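Long-range contacts in putative S41 protease (Bacteroides fragilis NCTC 9343, PDB 3K50), which is probably a peptidase of family S41 that hydrolyses peptide bonds, although its function has not been established: residues Tyr329-Pro334 and Val347-Tyr352; Tyr27-Asp32 and Ser55-Phe60; Ala260-Ser265 and Gln273-Asn278; Asp240-Leu245 and Glu306-Cys311. All blocks are in the same frame, centred on the assembly; numbering follows the deposited sequence.

Overall arrangement
From the N terminus, contact 2 comes first and closes the loop that holds helix 45-52. Helix 239-249 then opens contact 4, which closes only at helix 304-312. Contact 3, the hairpin of strands 258-263 and 273-276, is nested inside that loop. Contact 1 follows in series as the hairpin of strands 330-336 and 342-352. Strand 342-352 pairs with strand 258-263, so contacts 1 and 3 belong to one antiparallel sheet. L28 of contact 2 bonds to V347 of this sheet and ties the N-terminal region to it. On the helix side, M307 of contact 4 packs on V351 and A260. Contacts 2 and 4 do not touch; their centres lie about 22 Å apart.

Contact 1. Residues Tyr329-Pro334 and Val347-Tyr352; sequences YVATKP and VVCNVY
The carbonyl oxygen of A331 is met by two amides of the opposite strand. V348 N donates to A331 O at 2.9 Å, in the carbonyl plane. C349 N gives a second, weak bond to A331 O at 3.5 Å. The CA-H of V347 also points at this oxygen. In return A331 N bonds C349 O at 2.9 Å, almost straight at 177°.

On one face of the sheet, A331 CB lies 3.7 Å from V351 CG2, and C349 SG lies 4.0 Å from A331 CB. L239 of helix 239-249 packs on both A331 and V351. V330 lies on the other face, and its side chain crosses that of V347 at about a right angle, with V330 CG2 3.6 Å from V347 CG1. V330 CG1 stands beside the backbone N and anti to the carbonyl carbon (chi1 -75°), which puts it next to N350 OD1, the two side chains running side by side. F60 packs on V330. Farther along, V348 CG2 approaches K333 CB.

At the Y329 end, one water bridges the two segments. It donates to Y329 O at 2.6 Å and to N350 OD1, and accepts from V351 N at 2.8 Å. The pairing shifts by one residue between A331 and T332, where V348 and C349 both face A331. This is a classic beta bulge in an antiparallel beta hairpin.

Contact 2. Residues Tyr27-Asp32 and Ser55-Phe60; sequences YLWYRD and SMDNGF
Y27 and D57 join two loops of the peptidase S41 N-terminal domain, one following helix 18-26 and the other following helix 45-52. Y27 OH donates to D57 OD2 at 2.6 Å. The acceptor uses its anti lone pair, away from OD1. Ring and carboxylate are nearly coplanar, 27° apart, and OD2 meets the ring edge. D57 CG stands anti to its backbone N (chi1 -157°), which turns the carboxylate to the Y27 hydroxyl. D57 OD2 is also bonded to S61 OG, and Y27 OH to A54 N.

Y27 starts a type I beta turn that ends at Y30. Inside this turn, W29 projects against the second loop. Selenomethionine M56 bends back so that CE lies over one face of the five-membered ring, a CH-pi contact; its exact spacing is doubtful. L28 CD2 sits over the opposite face, toward the rim. At the far end of the indole, W29 CZ3 lies 3.9 Å from D57 CB, and W29 CH2 meets F60 CD2 edge to edge at 4.2 Å. One water links D32 O to S55 N, accepting from S55 N at 2.9 Å.

Contact 3. Residues Ala260-Ser265 and Gln273-Asn278; sequences ALLRYS and QDLTFN
Strands 260-263 and 273-276 run antiparallel at 163°, with A260-L275 and L262-Q273 as hydrogen-bonded pairs and L261-D274 as the non-hydrogen-bonded pair between them. They form a beta hairpin at the margin of the sheet that also holds strand 342-352. L275 N donates to A260 O, and L262 N to Q273 O, both at 2.8 Å.

On the face of A260, L262 and L275, L262 CD1 lies 3.8 Å from L275 CD1. Helix 304-312 covers A260 here through M307 and C311. Q273 lies beside L262, pointing the same way, and its OE1 shares a water with Y264 OH.

On the face of L261 and D274, the end of the R263 side chain reaches D274 in a salt bridge. The R263 chain bends at chi2 (-66°), which sets CD. NH1 and NH2 grip the single oxygen D274 OD1 end-on, at 3.1 and 3.0 Å, and NH2 takes its syn lone pair. L261 CD2 also touches this oxygen. R263 NH1 donates to L262 O as well, at 3.1 Å, from 65° above the carbonyl plane.

Contact 4. Residues Asp240-Leu245 and Glu306-Cys311; sequences DCAQLL and EMVINC
A242 is the first residue of segment 240-245 to meet helix 304-312, and its CB points toward it. This methyl touches two side chains. M307 SE lies 3.9 Å from A242 CB, and V308 CG2 is also 3.9 Å from it. M307 is a selenomethionine. Its CG stands anti to the backbone N (chi1 176°), and the chain bends at chi2. Both SE and CE then come to the A242 methyl, with M307 CE 4.1 Å from A242 CB. The small side chain lets the backbones come close: the CA atoms of A242 and V308 are 6.2 Å apart. The short helix axes pass at 9.8 Å and run in the same general sense, 43° apart.

Q243 is next. Its backbone N lies 4.4 Å from M307 CE, but its side chain turns away, and NE2 bonds to T276 O of the neighbouring hairpin. Both helices belong to the family S41 region, whose clan is ClpP/crotonase. Helix 304-312 is the crossover of a beta-alpha-beta unit between parallel strands 292-297 and 317-322. L244 faces the other way and packs on N209 and R213 of helix 207-221. L245, one turn after A242 on the same side, brings CD2 to 4.4 Å from V308 CG2. That one valine methyl therefore meets both A242 and L245. V308 CG2 stands beside the backbone N and anti to the carbonyl carbon, with CG1 anti to the N (chi1 169°).

Contact 1. Residues Tyr329-Pro334 and Val347-Tyr352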
loop_
_atom_site.group_PDB
_atom_site.type_symbol
_atom_site.label_atom_id
_atom_site.label_comp_id
_atom_site.label_asym_id
_atom_site.label_seq_id
_atom_site.Cartn_x
_atom_site.Cartn_y
_atom_site.Cartn_z
ATOM N N TYR A 329 -4.076 4.914 -12.384
ATOM C CA TYR A 329 -3.119 5.769 -13.092
ATOM C C TYR A 329 -3.386 7.277 -12.968
ATOM O O TYR A 329 -2.770 8.054 -13.698
ATOM C CB TYR A 329 -3.061 5.356 -14.599
ATOM C CG TYR A 329 -4.372 5.430 -15.300
ATOM C CD1 TYR A 329 -5.244 4.342 -15.316
ATOM C CD2 TYR A 329 -4.773 6.584 -15.962
ATOM C CE1 TYR A 329 -6.443 4.408 -15.962
ATOM C CE2 TYR A 329 -6.040 6.677 -16.578
ATOM C CZ TYR A 329 -6.859 5.596 -16.597
ATOM O OH TYR A 329 -8.086 5.689 -17.239
ATOM N N VAL A 330 -4.353 7.650 -12.115
ATOM C CA VAL A 330 -4.752 9.039 -11.855
ATOM C C VAL A 330 -4.688 9.238 -10.342
ATOM O O VAL A 330 -4.595 8.240 -9.598
ATOM C CB VAL A 330 -6.143 9.357 -12.415
ATOM C CG1 VAL A 330 -6.104 9.517 -13.958
ATOM C CG2 VAL A 330 -7.140 8.286 -11.987
ATOM N N ALA A 331 -4.631 10.495 -9.884
ATOM C CA ALA A 331 -4.510 10.758 -8.462
ATOM C C ALA A 331 -5.810 11.266 -7.898
ATOM O O ALA A 331 -6.532 12.027 -8.574
ATOM C CB ALA A 331 -3.388 11.798 -8.213
ATOM N N THR A 332 -6.072 10.891 -6.647
ATOM C CA THR A 332 -7.207 11.385 -5.911
ATOM C C THR A 332 -6.774 12.420 -4.866
ATOM O O THR A 332 -5.585 12.476 -4.471
ATOM C CB THR A 332 -7.924 10.253 -5.172
ATOM O OG1 THR A 332 -7.030 9.663 -4.220
ATOM C CG2 THR A 332 -8.472 9.141 -6.200
ATOM N N LYS A 333 -7.708 13.274 -4.476
ATOM C CA LYS A 333 -7.503 14.178 -3.338
ATOM C C LYS A 333 -8.749 14.037 -2.443
ATOM O O LYS A 333 -9.832 13.729 -2.926
ATOM C CB LYS A 333 -7.276 15.620 -3.790
ATOM C CG LYS A 333 -6.026 16.260 -3.185
ATOM C CD LYS A 333 -5.109 16.803 -4.307
ATOM C CE LYS A 333 -3.660 17.050 -3.866
ATOM N NZ LYS A 333 -2.728 16.987 -5.049
ATOM N N PRO A 334 -8.578 14.161 -1.123
ATOM C CA PRO A 334 -9.718 14.125 -0.204
ATOM C C PRO A 334 -10.518 15.432 -0.086
ATOM O O PRO A 334 -9.934 16.521 -0.053
ATOM C CB PRO A 334 -9.076 13.836 1.138
ATOM C CG PRO A 334 -7.688 14.348 1.019
ATOM C CD PRO A 334 -7.283 14.228 -0.405
ATOM N N VAL A 347 -10.917 11.573 -7.922
ATOM C CA VAL A 347 -9.905 11.746 -8.969
ATOM C C VAL A 347 -9.896 13.226 -9.361
ATOM O O VAL A 347 -10.914 13.765 -9.809
ATOM C CB VAL A 347 -10.179 10.879 -10.227
ATOM C CG1 VAL A 347 -9.189 11.192 -11.347
ATOM C CG2 VAL A 347 -10.122 9.428 -9.894
ATOM N N VAL A 348 -8.742 13.865 -9.219
ATOM C CA VAL A 348 -8.555 15.281 -9.549
ATOM C C VAL A 348 -7.539 15.531 -10.698
ATOM O O VAL A 348 -7.721 16.468 -11.503
ATOM C CB VAL A 348 -8.149 16.110 -8.281
ATOM C CG1 VAL A 348 -9.334 16.134 -7.297
ATOM C CG2 VAL A 348 -6.831 15.598 -7.670
ATOM N N CYS A 349 -6.522 14.692 -10.836
ATOM C CA CYS A 349 -5.538 14.904 -11.905
ATOM C C CYS A 349 -4.877 13.688 -12.464
ATOM O O CYS A 349 -4.794 12.650 -11.840
ATOM C CB CYS A 349 -4.409 15.830 -11.457
ATOM S SG CYS A 349 -3.351 15.292 -10.079
ATOM N N ASN A 350 -4.441 13.853 -13.711
ATOM C CA ASN A 350 -3.514 12.950 -14.366
ATOM C C ASN A 350 -2.133 13.161 -13.759
ATOM O O ASN A 350 -1.815 14.267 -13.228
ATOM C CB ASN A 350 -3.450 13.237 -15.868
ATOM C CG ASN A 350 -4.598 12.680 -16.595
ATOM O OD1 ASN A 350 -4.748 11.462 -16.695
ATOM N ND2 ASN A 350 -5.404 13.519 -17.107
ATOM N N VAL A 351 -1.336 12.102 -13.732
ATOM C CA VAL A 351 0.034 12.161 -13.203
ATOM C C VAL A 351 0.999 11.539 -14.246
ATOM O O VAL A 351 1.229 10.330 -14.267
ATOM C CB VAL A 351 0.156 11.432 -11.854
ATOM C CG1 VAL A 351 1.569 11.635 -11.268
ATOM C CG2 VAL A 351 -0.871 11.921 -10.931
ATOM N N TYR A 352 1.474 12.355 -15.193
ATOM C CA TYR A 352 2.364 11.850 -16.237
ATOM C C TYR A 352 3.792 11.836 -15.768
ATOM O O TYR A 352 4.182 12.680 -14.976
ATOM C CB TYR A 352 2.289 12.711 -17.476
ATOM C CG TYR A 352 0.817 12.899 -18.006
ATOM C CD1 TYR A 352 0.042 11.804 -18.396
ATOM C CD2 TYR A 352 0.262 14.131 -18.111
ATOM C CE1 TYR A 352 -1.257 11.936 -18.875
ATOM C CE2 TYR A 352 -1.073 14.286 -18.630
ATOM C CZ TYR A 352 -1.792 13.183 -19.015
ATOM O OH TYR A 352 -3.085 13.277 -19.483
HETATM O O HOH W 1 -2.529 10.096 -15.348
#

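Contact 2. Residues Tyr27-Asp32 and Ser55-Phe60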
loop_
_atom_site.group_PDB
_atom_site.type_symbol
_atom_site.label_atom_id
_atom_site.label_comp_id
_atom_site.label_asym_id
_atom_site.label_seq_id
_atom_site.Cartn_x
_atom_site.Cartn_y
_atom_site.Cartn_z
ATOM N N TYR A 27 -13.728 17.387 -10.133
ATOM C CA TYR A 27 -13.445 16.116 -10.758
ATOM C C TYR A 27 -12.665 16.242 -12.057
ATOM O O TYR A 27 -13.032 17.045 -12.921
ATOM C CB TYR A 27 -14.779 15.436 -11.085
ATOM C CG TYR A 27 -14.781 13.965 -11.459
ATOM C CD1 TYR A 27 -13.904 13.048 -10.867
ATOM C CD2 TYR A 27 -15.783 13.462 -12.250
ATOM C CE1 TYR A 27 -13.975 11.679 -11.185
ATOM C CE2 TYR A 27 -15.906 12.057 -12.534
ATOM C CZ TYR A 27 -14.997 11.187 -11.981
ATOM O OH TYR A 27 -15.100 9.831 -12.209
ATOM N N LEU A 28 -11.621 15.409 -12.210
ATOM C CA LEU A 28 -10.834 15.370 -13.427
ATOM C C LEU A 28 -11.748 15.203 -14.613
ATOM O O LEU A 28 -11.614 15.927 -15.613
ATOM C CB LEU A 28 -9.815 14.215 -13.450
ATOM C CG LEU A 28 -8.905 14.089 -14.677
ATOM C CD1 LEU A 28 -8.003 15.314 -14.901
ATOM C CD2 LEU A 28 -8.083 12.821 -14.608
ATOM N N TRP A 29 -12.691 14.276 -14.480
ATOM C CA TRP A 29 -13.557 13.882 -15.579
ATOM C C TRP A 29 -14.973 14.454 -15.468
ATOM O O TRP A 29 -15.954 13.802 -15.779
ATOM C CB TRP A 29 -13.607 12.338 -15.606
ATOM C CG TRP A 29 -12.312 11.654 -15.951
ATOM C CD1 TRP A 29 -11.503 11.976 -16.999
ATOM C CD2 TRP A 29 -11.691 10.498 -15.329
ATOM N NE1 TRP A 29 -10.423 11.168 -17.028
ATOM C CE2 TRP A 29 -10.504 10.245 -16.031
ATOM C CE3 TRP A 29 -11.983 9.713 -14.227
ATOM C CZ2 TRP A 29 -9.646 9.202 -15.712
ATOM C CZ3 TRP A 29 -11.131 8.676 -13.893
ATOM C CH2 TRP A 29 -9.977 8.423 -14.626
ATOM N N TYR A 30 -15.100 15.682 -15.024
ATOM C CA TYR A 30 -16.427 16.246 -14.828
ATOM C C TYR A 30 -17.229 16.233 -16.141
ATOM O O TYR A 30 -18.424 16.098 -16.136
ATOM C CB TYR A 30 -16.340 17.669 -14.240
ATOM C CG TYR A 30 -15.947 18.754 -15.218
ATOM C CD1 TYR A 30 -14.625 19.076 -15.443
ATOM C CD2 TYR A 30 -16.921 19.451 -15.940
ATOM C CE1 TYR A 30 -14.280 20.042 -16.390
ATOM C CE2 TYR A 30 -16.581 20.430 -16.875
ATOM C CZ TYR A 30 -15.279 20.736 -17.087
ATOM O OH TYR A 30 -14.952 21.705 -18.019
ATOM N N ARG A 31 -16.574 16.403 -17.274
ATOM C CA ARG A 31 -17.299 16.451 -18.532
ATOM C C ARG A 31 -17.953 15.128 -18.940
ATOM O O ARG A 31 -18.819 15.103 -19.824
ATOM C CB ARG A 31 -16.343 16.868 -19.650
ATOM C CG ARG A 31 -15.908 18.329 -19.640
ATOM C CD ARG A 31 -14.990 18.551 -20.846
ATOM N NE ARG A 31 -14.601 19.941 -20.946
ATOM C CZ ARG A 31 -15.353 20.905 -21.471
ATOM N NH1 ARG A 31 -16.549 20.638 -21.953
ATOM N NH2 ARG A 31 -14.917 22.156 -21.494
ATOM N N ASP A 32 -17.478 14.044 -18.335
ATOM C CA ASP A 32 -17.908 12.691 -18.638
ATOM C C ASP A 32 -18.828 12.121 -17.554
ATOM O O ASP A 32 -19.134 10.938 -17.557
ATOM C CB ASP A 32 -16.667 11.811 -18.843
ATOM C CG ASP A 32 -15.902 12.193 -20.074
ATOM O OD1 ASP A 32 -16.493 12.141 -21.168
ATOM O OD2 ASP A 32 -14.718 12.554 -19.945
ATOM N N SER A 55 -17.104 6.526 -16.670
ATOM C CA SER A 55 -16.857 5.089 -16.856
ATOM C C SER A 55 -15.399 4.711 -16.721
ATOM O O SER A 55 -15.112 3.565 -16.428
ATOM C CB SER A 55 -17.368 4.617 -18.192
ATOM O OG SER A 55 -18.746 4.888 -18.290
HETATM N N MSE A 56 -14.499 5.685 -16.898
HETATM C CA MSE A 56 -13.049 5.437 -16.758
HETATM C C MSE A 56 -12.670 5.242 -15.313
HETATM O O MSE A 56 -11.621 4.690 -15.027
HETATM C CB MSE A 56 -12.231 6.587 -17.318
HETATM C CG MSE A 56 -12.405 6.855 -18.841
HETATM SE SE MSE A 56 -13.860 7.988 -19.269
HETATM C CE MSE A 56 -13.220 9.811 -18.590
ATOM N N ASP A 57 -13.549 5.659 -14.397
ATOM C CA ASP A 57 -13.260 5.613 -12.945
ATOM C C ASP A 57 -13.570 4.236 -12.374
ATOM O O ASP A 57 -14.616 4.047 -11.800
ATOM C CB ASP A 57 -14.091 6.690 -12.251
ATOM C CG ASP A 57 -13.521 7.121 -10.918
ATOM O OD1 ASP A 57 -12.964 6.271 -10.172
ATOM O OD2 ASP A 57 -13.667 8.323 -10.629
ATOM N N ASN A 58 -12.606 3.318 -12.519
ATOM C CA ASN A 58 -12.698 1.928 -12.084
ATOM C C ASN A 58 -12.397 1.799 -10.593
ATOM O O ASN A 58 -11.389 1.212 -10.178
ATOM C CB ASN A 58 -11.732 1.063 -12.905
ATOM C CG ASN A 58 -11.911 -0.435 -12.652
ATOM O OD1 ASN A 58 -13.015 -0.908 -12.422
ATOM N ND2 ASN A 58 -10.815 -1.179 -12.689
ATOM N N GLY A 59 -13.255 2.380 -9.768
ATOM C CA GLY A 59 -13.017 2.327 -8.344
ATOM C C GLY A 59 -11.889 3.202 -7.864
ATOM O O GLY A 59 -11.398 3.014 -6.735
ATOM N N PHE A 60 -11.503 4.201 -8.657
ATOM C CA PHE A 60 -10.451 5.104 -8.198
ATOM C C PHE A 60 -11.030 6.067 -7.138
ATOM O O PHE A 60 -10.560 6.144 -5.994
ATOM C CB PHE A 60 -9.793 5.833 -9.346
ATOM C CG PHE A 60 -9.364 4.951 -10.489
ATOM C CD1 PHE A 60 -8.848 3.680 -10.271
ATOM C CD2 PHE A 60 -9.417 5.426 -11.775
ATOM C CE1 PHE A 60 -8.467 2.897 -11.327
ATOM C CE2 PHE A 60 -9.015 4.645 -12.846
ATOM C CZ PHE A 60 -8.521 3.394 -12.621
HETATM O O HOH W 2 -18.119 8.299 -18.722
#

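Contact 3. Residues Ala260-Ser265 and Gln273-Asn278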
loop_
_atom_site.group_PDB
_atom_site.type_symbol
_atom_site.label_atom_id
_atom_site.label_comp_id
_atom_site.label_asym_id
_atom_site.label_seq_id
_atom_site.Cartn_x
_atom_site.Cartn_y
_atom_site.Cartn_z
ATOM N N ALA A 260 7.320 14.359 -12.401
ATOM C CA ALA A 260 5.884 14.166 -12.623
ATOM C C ALA A 260 5.187 15.440 -13.020
ATOM O O ALA A 260 5.545 16.550 -12.557
ATOM C CB ALA A 260 5.207 13.552 -11.389
ATOM N N LEU A 261 4.176 15.269 -13.873
ATOM C CA LEU A 261 3.411 16.368 -14.447
ATOM C C LEU A 261 1.997 16.123 -14.010
ATOM O O LEU A 261 1.345 15.221 -14.507
ATOM C CB LEU A 261 3.542 16.368 -15.970
ATOM C CG LEU A 261 4.918 16.390 -16.672
ATOM C CD1 LEU A 261 4.681 16.422 -18.157
ATOM C CD2 LEU A 261 5.802 17.578 -16.221
ATOM N N LEU A 262 1.546 16.897 -13.023
ATOM C CA LEU A 262 0.178 16.826 -12.535
ATOM C C LEU A 262 -0.692 17.740 -13.397
ATOM O O LEU A 262 -0.495 18.962 -13.391
ATOM C CB LEU A 262 0.091 17.257 -11.066
ATOM C CG LEU A 262 0.636 16.263 -9.979
ATOM C CD1 LEU A 262 1.998 15.763 -10.225
ATOM C CD2 LEU A 262 0.591 16.870 -8.619
ATOM N N ARG A 263 -1.642 17.142 -14.113
ATOM C CA ARG A 263 -2.557 17.849 -14.988
ATOM C C ARG A 263 -4.041 17.620 -14.629
ATOM O O ARG A 263 -4.575 16.504 -14.710
ATOM C CB ARG A 263 -2.227 17.466 -16.407
ATOM C CG ARG A 263 -0.782 17.787 -16.797
ATOM C CD ARG A 263 -0.573 19.277 -16.803
ATOM N NE ARG A 263 0.726 19.723 -17.329
ATOM C CZ ARG A 263 1.794 19.998 -16.585
ATOM N NH1 ARG A 263 1.768 19.864 -15.267
ATOM N NH2 ARG A 263 2.875 20.422 -17.181
ATOM N N TYR A 264 -4.660 18.707 -14.180
ATOM C CA TYR A 264 -6.056 18.750 -13.746
ATOM C C TYR A 264 -6.991 19.015 -14.946
ATOM O O TYR A 264 -6.526 19.104 -16.080
ATOM C CB TYR A 264 -6.195 19.825 -12.669
ATOM C CG TYR A 264 -5.510 19.443 -11.371
ATOM C CD1 TYR A 264 -4.129 19.517 -11.238
ATOM C CD2 TYR A 264 -6.244 19.079 -10.263
ATOM C CE1 TYR A 264 -3.482 19.185 -10.061
ATOM C CE2 TYR A 264 -5.586 18.731 -9.059
ATOM C CZ TYR A 264 -4.213 18.789 -8.983
ATOM O OH TYR A 264 -3.568 18.454 -7.811
ATOM N N SER A 265 -8.289 19.185 -14.698
ATOM C CA SER A 265 -9.279 19.411 -15.773
ATOM C C SER A 265 -9.154 20.849 -16.255
ATOM O O SER A 265 -8.443 21.628 -15.645
ATOM C CB SER A 265 -10.695 19.225 -15.254
ATOM O OG SER A 265 -11.086 20.376 -14.445
ATOM N N GLN A 273 0.870 21.139 -11.657
ATOM C CA GLN A 273 2.168 21.172 -11.010
ATOM C C GLN A 273 3.169 20.314 -11.710
ATOM O O GLN A 273 2.817 19.202 -12.119
ATOM C CB GLN A 273 2.126 20.566 -9.610
ATOM C CG GLN A 273 1.832 21.390 -8.513
ATOM C CD GLN A 273 2.096 20.675 -7.182
ATOM O OE1 GLN A 273 1.306 19.839 -6.758
ATOM N NE2 GLN A 273 3.188 21.044 -6.510
ATOM N N ASP A 274 4.426 20.791 -11.747
ATOM C CA ASP A 274 5.572 20.073 -12.327
ATOM C C ASP A 274 6.465 19.700 -11.152
ATOM O O ASP A 274 7.141 20.567 -10.566
ATOM C CB ASP A 274 6.391 20.960 -13.314
ATOM C CG ASP A 274 5.668 21.215 -14.626
ATOM O OD1 ASP A 274 4.763 20.453 -14.850
ATOM O OD2 ASP A 274 6.014 22.076 -15.482
ATOM N N LEU A 275 6.459 18.441 -10.780
ATOM C CA LEU A 275 7.348 17.958 -9.707
ATOM C C LEU A 275 8.670 17.534 -10.327
ATOM O O LEU A 275 8.723 16.853 -11.367
ATOM C CB LEU A 275 6.708 16.802 -8.966
ATOM C CG LEU A 275 5.306 17.064 -8.350
ATOM C CD1 LEU A 275 4.813 15.884 -7.651
ATOM C CD2 LEU A 275 5.294 18.327 -7.401
ATOM N N THR A 276 9.748 17.933 -9.677
ATOM C CA THR A 276 11.071 17.516 -10.061
ATOM C C THR A 276 11.738 16.598 -9.035
ATOM O O THR A 276 11.244 16.415 -7.911
ATOM C CB THR A 276 12.002 18.743 -10.188
ATOM O OG1 THR A 276 12.227 19.324 -8.869
ATOM C CG2 THR A 276 11.418 19.749 -11.155
ATOM N N PHE A 277 12.872 16.019 -9.441
ATOM C CA PHE A 277 13.757 15.379 -8.510
ATOM C C PHE A 277 14.322 16.603 -7.774
ATOM O O PHE A 277 15.130 17.342 -8.324
ATOM C CB PHE A 277 14.852 14.574 -9.199
ATOM C CG PHE A 277 14.383 13.313 -9.911
ATOM C CD1 PHE A 277 14.148 12.151 -9.223
ATOM C CD2 PHE A 277 14.300 13.279 -11.279
ATOM C CE1 PHE A 277 13.758 10.990 -9.882
ATOM C CE2 PHE A 277 13.939 12.151 -11.925
ATOM C CZ PHE A 277 13.655 11.003 -11.248
ATOM N N ASN A 278 13.874 16.852 -6.542
ATOM C CA ASN A 278 14.199 18.116 -5.851
ATOM C C ASN A 278 15.127 17.927 -4.663
ATOM O O ASN A 278 14.682 17.535 -3.584
ATOM C CB ASN A 278 12.888 18.783 -5.426
ATOM C CG ASN A 278 13.065 20.155 -4.838
ATOM O OD1 ASN A 278 14.186 20.668 -4.590
ATOM N ND2 ASN A 278 11.928 20.789 -4.604
HETATM O O HOH W 3 -1.589 20.234 -7.549
#

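Contact 4. Residues Asp240-Leu245 and Glu306-Cys311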
loop_
_atom_site.group_PDB
_atom_site.type_symbol
_atom_site.label_atom_id
_atom_site.label_comp_id
_atom_site.label_asym_id
_atom_site.label_seq_id
_atom_site.Cartn_x
_atom_site.Cartn_y
_atom_site.Cartn_z
ATOM N N ASP A 240 3.536 14.028 -2.573
ATOM C CA ASP A 240 4.702 14.728 -2.056
ATOM C C ASP A 240 5.644 13.701 -1.388
ATOM O O ASP A 240 6.863 13.838 -1.456
ATOM C CB ASP A 240 4.267 15.904 -1.175
ATOM C CG ASP A 240 3.510 17.068 -2.037
ATOM O OD1 ASP A 240 4.017 17.524 -3.116
ATOM O OD2 ASP A 240 2.397 17.504 -1.641
ATOM N N CYS A 241 5.077 12.685 -0.744
ATOM C CA CYS A 241 5.862 11.577 -0.194
ATOM C C CYS A 241 6.538 10.846 -1.326
ATOM O O CYS A 241 7.707 10.501 -1.223
ATOM C CB CYS A 241 4.985 10.595 0.606
ATOM S SG CYS A 241 4.327 11.357 2.103
ATOM N N ALA A 242 5.805 10.620 -2.412
ATOM C CA ALA A 242 6.368 9.930 -3.558
ATOM C C ALA A 242 7.552 10.701 -4.190
ATOM O O ALA A 242 8.531 10.107 -4.560
ATOM C CB ALA A 242 5.281 9.640 -4.610
ATOM N N GLN A 243 7.437 12.019 -4.290
ATOM C CA GLN A 243 8.488 12.859 -4.803
ATOM C C GLN A 243 9.694 12.746 -3.919
ATOM O O GLN A 243 10.788 12.691 -4.418
ATOM C CB GLN A 243 8.018 14.322 -4.883
ATOM C CG GLN A 243 9.059 15.258 -5.506
ATOM C CD GLN A 243 8.662 16.715 -5.446
ATOM O OE1 GLN A 243 7.795 17.085 -4.656
ATOM N NE2 GLN A 243 9.326 17.553 -6.243
ATOM N N LEU A 244 9.505 12.797 -2.610
ATOM C CA LEU A 244 10.635 12.661 -1.665
ATOM C C LEU A 244 11.405 11.327 -1.877
ATOM O O LEU A 244 12.623 11.322 -2.095
ATOM C CB LEU A 244 10.141 12.765 -0.209
ATOM C CG LEU A 244 11.175 12.485 0.913
ATOM C CD1 LEU A 244 12.374 13.420 0.830
ATOM C CD2 LEU A 244 10.587 12.510 2.298
ATOM N N LEU A 245 10.653 10.224 -1.888
ATOM C CA LEU A 245 11.181 8.873 -2.096
ATOM C C LEU A 245 11.978 8.780 -3.427
ATOM O O LEU A 245 13.127 8.306 -3.490
ATOM C CB LEU A 245 10.023 7.867 -2.074
ATOM C CG LEU A 245 10.399 6.396 -2.211
ATOM C CD1 LEU A 245 11.460 5.929 -1.102
ATOM C CD2 LEU A 245 9.152 5.497 -2.247
ATOM N N GLU A 306 2.295 3.293 -7.626
ATOM C CA GLU A 306 2.424 3.075 -9.078
ATOM C C GLU A 306 3.063 4.263 -9.772
ATOM O O GLU A 306 3.769 4.108 -10.779
ATOM C CB GLU A 306 1.079 2.768 -9.674
ATOM C CG GLU A 306 0.494 1.433 -9.214
ATOM C CD GLU A 306 -0.897 1.187 -9.740
ATOM O OE1 GLU A 306 -1.872 1.756 -9.160
ATOM O OE2 GLU A 306 -1.019 0.397 -10.708
HETATM N N MSE A 307 2.829 5.436 -9.225
HETATM C CA MSE A 307 3.470 6.683 -9.708
HETATM C C MSE A 307 4.978 6.623 -9.571
HETATM O O MSE A 307 5.698 7.091 -10.447
HETATM C CB MSE A 307 2.902 7.875 -8.939
HETATM C CG MSE A 307 3.520 9.286 -9.233
HETATM SE SE MSE A 307 5.351 9.621 -8.507
HETATM C CE MSE A 307 5.427 11.705 -8.200
ATOM N N VAL A 308 5.459 6.014 -8.497
ATOM C CA VAL A 308 6.868 5.876 -8.285
ATOM C C VAL A 308 7.462 5.015 -9.359
ATOM O O VAL A 308 8.520 5.318 -9.926
ATOM C CB VAL A 308 7.178 5.248 -6.885
ATOM C CG1 VAL A 308 8.651 4.869 -6.812
ATOM C CG2 VAL A 308 6.750 6.220 -5.807
ATOM N N ILE A 309 6.800 3.934 -9.660
ATOM C CA ILE A 309 7.259 3.068 -10.745
ATOM C C ILE A 309 7.239 3.796 -12.081
ATOM O O ILE A 309 8.221 3.789 -12.828
ATOM C CB ILE A 309 6.401 1.760 -10.879
ATOM C CG1 ILE A 309 6.521 0.906 -9.590
ATOM C CG2 ILE A 309 6.770 1.006 -12.158
ATOM C CD1 ILE A 309 5.412 -0.227 -9.471
ATOM N N ASN A 310 6.121 4.405 -12.407
ATOM C CA ASN A 310 6.016 5.072 -13.702
ATOM C C ASN A 310 7.057 6.202 -13.962
ATOM O O ASN A 310 7.544 6.372 -15.082
ATOM C CB ASN A 310 4.594 5.673 -13.842
ATOM C CG ASN A 310 4.357 6.242 -15.227
ATOM O OD1 ASN A 310 4.584 5.534 -16.216
ATOM N ND2 ASN A 310 3.926 7.540 -15.312
ATOM N N CYS A 311 7.249 7.038 -12.939
ATOM C CA CYS A 311 8.111 8.205 -12.940
ATOM C C CYS A 311 9.576 7.919 -12.805
ATOM O O CYS A 311 10.397 8.661 -13.355
ATOM C CB CYS A 311 7.658 9.151 -11.838
ATOM S SG CYS A 311 5.969 9.794 -12.303
#